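Local coordinates for protein aromatic-ring-hydroxylating dioxygenase beta subunit (Catenulispora acidiphila, PDB 6VW4) that is of unknown function but binds a tricyclic benzoisochromene acetic acid in an NTF2-like pocket, consistent with a role in polyketide biosynthesis, at residues 16-21 with 96-101. Residues are numbered along the deposited sequence; the frame is centred on the assembly and turned at random.
Sequences QHQARQ and VQADFY
Gln18 of the helical segment 16-21 faces Ala98 and Phe100 of strand segment 96-101, with the closest pair of CA atoms, Gln18 and Ala98, 10.3 Å apart; no hydrogen bond joins the two segments, and one long side chain from the helix spans most of the gap. With CG of Gln18 anti to the carbonyl carbon (chi1 -71°) and the chain extended beyond it, the amide is carried straight out to the sheet. There NE2 of Gln18 comes down over the CE1 side of one face of the Phe100 ring, with CE1 nearest at 3.2 Å and CD1 and CZ both at 3.6 Å. CD of Gln18 stands 4.2 Å above the same face, displaced toward the rim, and the amide is tilted 60° to the ring, too steeply for a flat stack. In this NTF2-like (SnoaL-type) fold, helix 8-26 packs across the curved mixed sheet, and the contact is buried between the two. NE2 of Gln18 also hydrogen-bonds to OD2 of Asp122, which holds it from the adjacent strand 111-126 and favours this orientation of the amide. Methyl CB of Ala98 only borders the same NE2, at 4.2 Å. The Phe100 ring also meets Phe80 of strand 75-86 at about 35°, and the Phe100 side chain lies about 5 Å from the bound ligand.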
ATOM      1  N   GLN A  16     -11.194   4.060  -2.853  1.00 29.90           N
ATOM      2  CA  GLN A  16     -11.345   5.504  -3.013  1.00 27.19           C
ATOM      3  C   GLN A  16     -11.957   6.120  -1.766  1.00 30.94           C
ATOM      4  O   GLN A  16     -11.532   7.199  -1.311  1.00 27.21           O
ATOM      5  CB  GLN A  16     -12.209   5.815  -4.240  1.00 33.62           C
ATOM      6  CG  GLN A  16     -12.713   7.264  -4.321  1.00 32.67           C
ATOM      7  CD  GLN A  16     -11.803   8.168  -5.176  1.00 32.83           C
ATOM      8  OE1 GLN A  16     -10.757   7.734  -5.658  1.00 32.56           O
ATOM      9  NE2 GLN A  16     -12.199   9.426  -5.355  1.00 37.40           N
ATOM     10  N   HIS A  17     -12.998   5.473  -1.241  1.00 26.72           N
ATOM     11  CA  HIS A  17     -13.667   5.947  -0.035  1.00 28.52           C
ATOM     12  C   HIS A  17     -12.711   5.907   1.151  1.00 28.97           C
ATOM     13  O   HIS A  17     -12.620   6.860   1.919  1.00 30.30           O
ATOM     14  CB  HIS A  17     -14.910   5.059   0.212  1.00 30.58           C
ATOM     15  CG  HIS A  17     -15.599   5.294   1.518  1.00 41.07           C
ATOM     16  ND1 HIS A  17     -16.421   6.382   1.747  1.00 36.42           N
ATOM     17  CD2 HIS A  17     -15.616   4.557   2.661  1.00 35.43           C
ATOM     18  CE1 HIS A  17     -16.879   6.321   2.987  1.00 38.92           C
ATOM     19  NE2 HIS A  17     -16.428   5.211   3.553  1.00 39.47           N
ATOM     20  N   GLN A  18     -11.966   4.810   1.317  1.00 24.58           N
ATOM     21  CA  GLN A  18     -11.031   4.770   2.449  1.00 30.49           C
ATOM     22  C   GLN A  18      -9.963   5.844   2.322  1.00 28.23           C
ATOM     23  O   GLN A  18      -9.613   6.500   3.308  1.00 27.14           O
ATOM     24  CB  GLN A  18     -10.401   3.392   2.578  1.00 29.48           C
ATOM     25  CG  GLN A  18     -11.419   2.349   3.062  1.00 30.06           C
ATOM     26  CD  GLN A  18     -10.860   0.972   3.030  1.00 34.84           C
ATOM     27  OE1 GLN A  18      -9.965   0.692   2.237  1.00 33.10           O
ATOM     28  NE2 GLN A  18     -11.378   0.092   3.890  1.00 34.85           N
ATOM     29  N   ALA A  19      -9.477   6.078   1.099  1.00 28.51           N
ATOM     30  CA  ALA A  19      -8.460   7.099   0.887  1.00 28.06           C
ATOM     31  C   ALA A  19      -8.969   8.475   1.289  1.00 32.49           C
ATOM     32  O   ALA A  19      -8.301   9.206   2.036  1.00 35.26           O
ATOM     33  CB  ALA A  19      -8.038   7.110  -0.580  1.00 31.35           C
ATOM     34  N   ARG A  20     -10.176   8.840   0.828  1.00 32.06           N
ATOM     35  CA  ARG A  20     -10.735  10.152   1.184  1.00 34.95           C
ATOM     36  C   ARG A  20     -10.945  10.272   2.694  1.00 33.49           C
ATOM     37  O   ARG A  20     -10.553  11.271   3.298  1.00 39.73           O
ATOM     38  CB  ARG A  20     -12.064  10.398   0.453  1.00 35.27           C
ATOM     39  CG  ARG A  20     -11.966  10.494  -1.055  1.00 46.98           C
ATOM     40  CD  ARG A  20     -11.853  11.907  -1.569  1.00 61.62           C
ATOM     41  NE  ARG A  20     -12.345  12.008  -2.947  1.00 80.45           N
ATOM     42  CZ  ARG A  20     -11.710  12.631  -3.942  1.00 75.10           C
ATOM     43  NH1 ARG A  20     -10.537  13.237  -3.730  1.00 66.76           N
ATOM     44  NH2 ARG A  20     -12.247  12.646  -5.156  1.00 70.21           N
ATOM     45  N   GLN A  21     -11.555   9.262   3.319  1.00 30.42           N
ATOM     46  CA  GLN A  21     -11.661   9.229   4.770  1.00 33.95           C
ATOM     47  C   GLN A  21     -10.344   9.589   5.438  1.00 38.50           C
ATOM     48  O   GLN A  21     -10.295  10.435   6.334  1.00 33.19           O
ATOM     49  CB  GLN A  21     -12.015   7.828   5.260  1.00 31.32           C
ATOM     50  CG  GLN A  21     -13.388   7.504   5.321  1.00 43.16           C
ATOM     51  CD  GLN A  21     -13.591   6.149   5.939  1.00 43.16           C
ATOM     52  OE1 GLN A  21     -12.774   5.220   5.762  1.00 38.90           O
ATOM     53  NE2 GLN A  21     -14.718   5.991   6.608  1.00 47.43           N
ATOM     54  N   VAL A  96     -21.233  -4.332   2.686  1.00 44.78           N
ATOM     55  CA  VAL A  96     -19.993  -5.000   2.306  1.00 44.49           C
ATOM     56  C   VAL A  96     -19.001  -4.958   3.453  1.00 37.88           C
ATOM     57  O   VAL A  96     -18.824  -3.931   4.117  1.00 37.37           O
ATOM     58  CB  VAL A  96     -19.373  -4.391   1.034  1.00 41.83           C
ATOM     59  CG1 VAL A  96     -18.965  -2.977   1.263  1.00 44.07           C
ATOM     60  CG2 VAL A  96     -18.188  -5.237   0.571  1.00 48.08           C
ATOM     61  N   GLN A  97     -18.353  -6.089   3.672  1.00 36.27           N
ATOM     62  CA  GLN A  97     -17.290  -6.213   4.649  1.00 47.19           C
ATOM     63  C   GLN A  97     -15.926  -6.059   3.983  1.00 43.14           C
ATOM     64  O   GLN A  97     -15.666  -6.677   2.954  1.00 33.66           O
ATOM     65  CB  GLN A  97     -17.376  -7.565   5.340  1.00 38.23           C
ATOM     66  CG  GLN A  97     -16.377  -7.721   6.475  1.00 48.90           C
ATOM     67  CD  GLN A  97     -16.462  -9.090   7.115  1.00 47.73           C
ATOM     68  OE1 GLN A  97     -15.710 -10.006   6.774  1.00 51.90           O
ATOM     69  NE2 GLN A  97     -17.371  -9.228   8.068  1.00 60.11           N
ATOM     70  N   ALA A  98     -15.058  -5.261   4.603  1.00 33.41           N
ATOM     71  CA  ALA A  98     -13.716  -4.998   4.127  1.00 31.81           C
ATOM     72  C   ALA A  98     -12.702  -5.326   5.216  1.00 33.47           C
ATOM     73  O   ALA A  98     -12.690  -4.683   6.272  1.00 30.70           O
ATOM     74  CB  ALA A  98     -13.569  -3.533   3.722  1.00 30.55           C
ATOM     75  N   ASP A  99     -11.815  -6.275   4.925  1.00 27.66           N
ATOM     76  CA  ASP A  99     -10.671  -6.611   5.776  1.00 38.65           C
ATOM     77  C   ASP A  99      -9.385  -6.091   5.148  1.00 36.11           C
ATOM     78  O   ASP A  99      -9.136  -6.310   3.956  1.00 27.87           O
ATOM     79  CB  ASP A  99     -10.536  -8.122   5.982  1.00 36.26           C
ATOM     80  CG  ASP A  99     -11.714  -8.716   6.750  1.00 46.43           C
ATOM     81  OD1 ASP A  99     -12.043  -8.149   7.802  1.00 48.33           O
ATOM     82  OD2 ASP A  99     -12.301  -9.731   6.315  1.00 61.62           O
ATOM     83  N   PHE A 100      -8.554  -5.447   5.954  1.00 25.77           N
ATOM     84  CA  PHE A 100      -7.347  -4.866   5.419  1.00 28.27           C
ATOM     85  C   PHE A 100      -6.350  -4.596   6.540  1.00 30.39           C
ATOM     86  O   PHE A 100      -6.636  -4.779   7.719  1.00 28.02           O
ATOM     87  CB  PHE A 100      -7.692  -3.584   4.625  1.00 25.02           C
ATOM     88  CG  PHE A 100      -8.354  -2.518   5.443  1.00 26.30           C
ATOM     89  CD1 PHE A 100      -9.744  -2.530   5.657  1.00 29.22           C
ATOM     90  CD2 PHE A 100      -7.607  -1.505   6.003  1.00 28.03           C
ATOM     91  CE1 PHE A 100     -10.370  -1.538   6.407  1.00 25.07           C
ATOM     92  CE2 PHE A 100      -8.231  -0.483   6.784  1.00 32.79           C
ATOM     93  CZ  PHE A 100      -9.605  -0.507   6.983  1.00 29.10           C
ATOM     94  N   TYR A 101      -5.155  -4.170   6.127  1.00 25.40           N
ATOM     95  CA  TYR A 101      -4.046  -3.836   7.004  1.00 33.07           C
ATOM     96  C   TYR A 101      -3.898  -2.327   7.033  1.00 30.48           C
ATOM     97  O   TYR A 101      -4.065  -1.643   6.008  1.00 32.96           O
ATOM     98  CB  TYR A 101      -2.723  -4.477   6.529  1.00 26.45           C
ATOM     99  CG  TYR A 101      -2.639  -5.997   6.633  1.00 29.82           C
ATOM    100  CD1 TYR A 101      -3.605  -6.735   7.335  1.00 33.63           C
ATOM    101  CD2 TYR A 101      -1.596  -6.691   6.021  1.00 29.41           C
ATOM    102  CE1 TYR A 101      -3.498  -8.108   7.444  1.00 33.08           C
ATOM    103  CE2 TYR A 101      -1.484  -8.029   6.112  1.00 32.34           C
ATOM    104  CZ  TYR A 101      -2.419  -8.737   6.850  1.00 32.60           C
ATOM    105  OH  TYR A 101      -2.288 -10.096   6.918  1.00 34.17           O
TER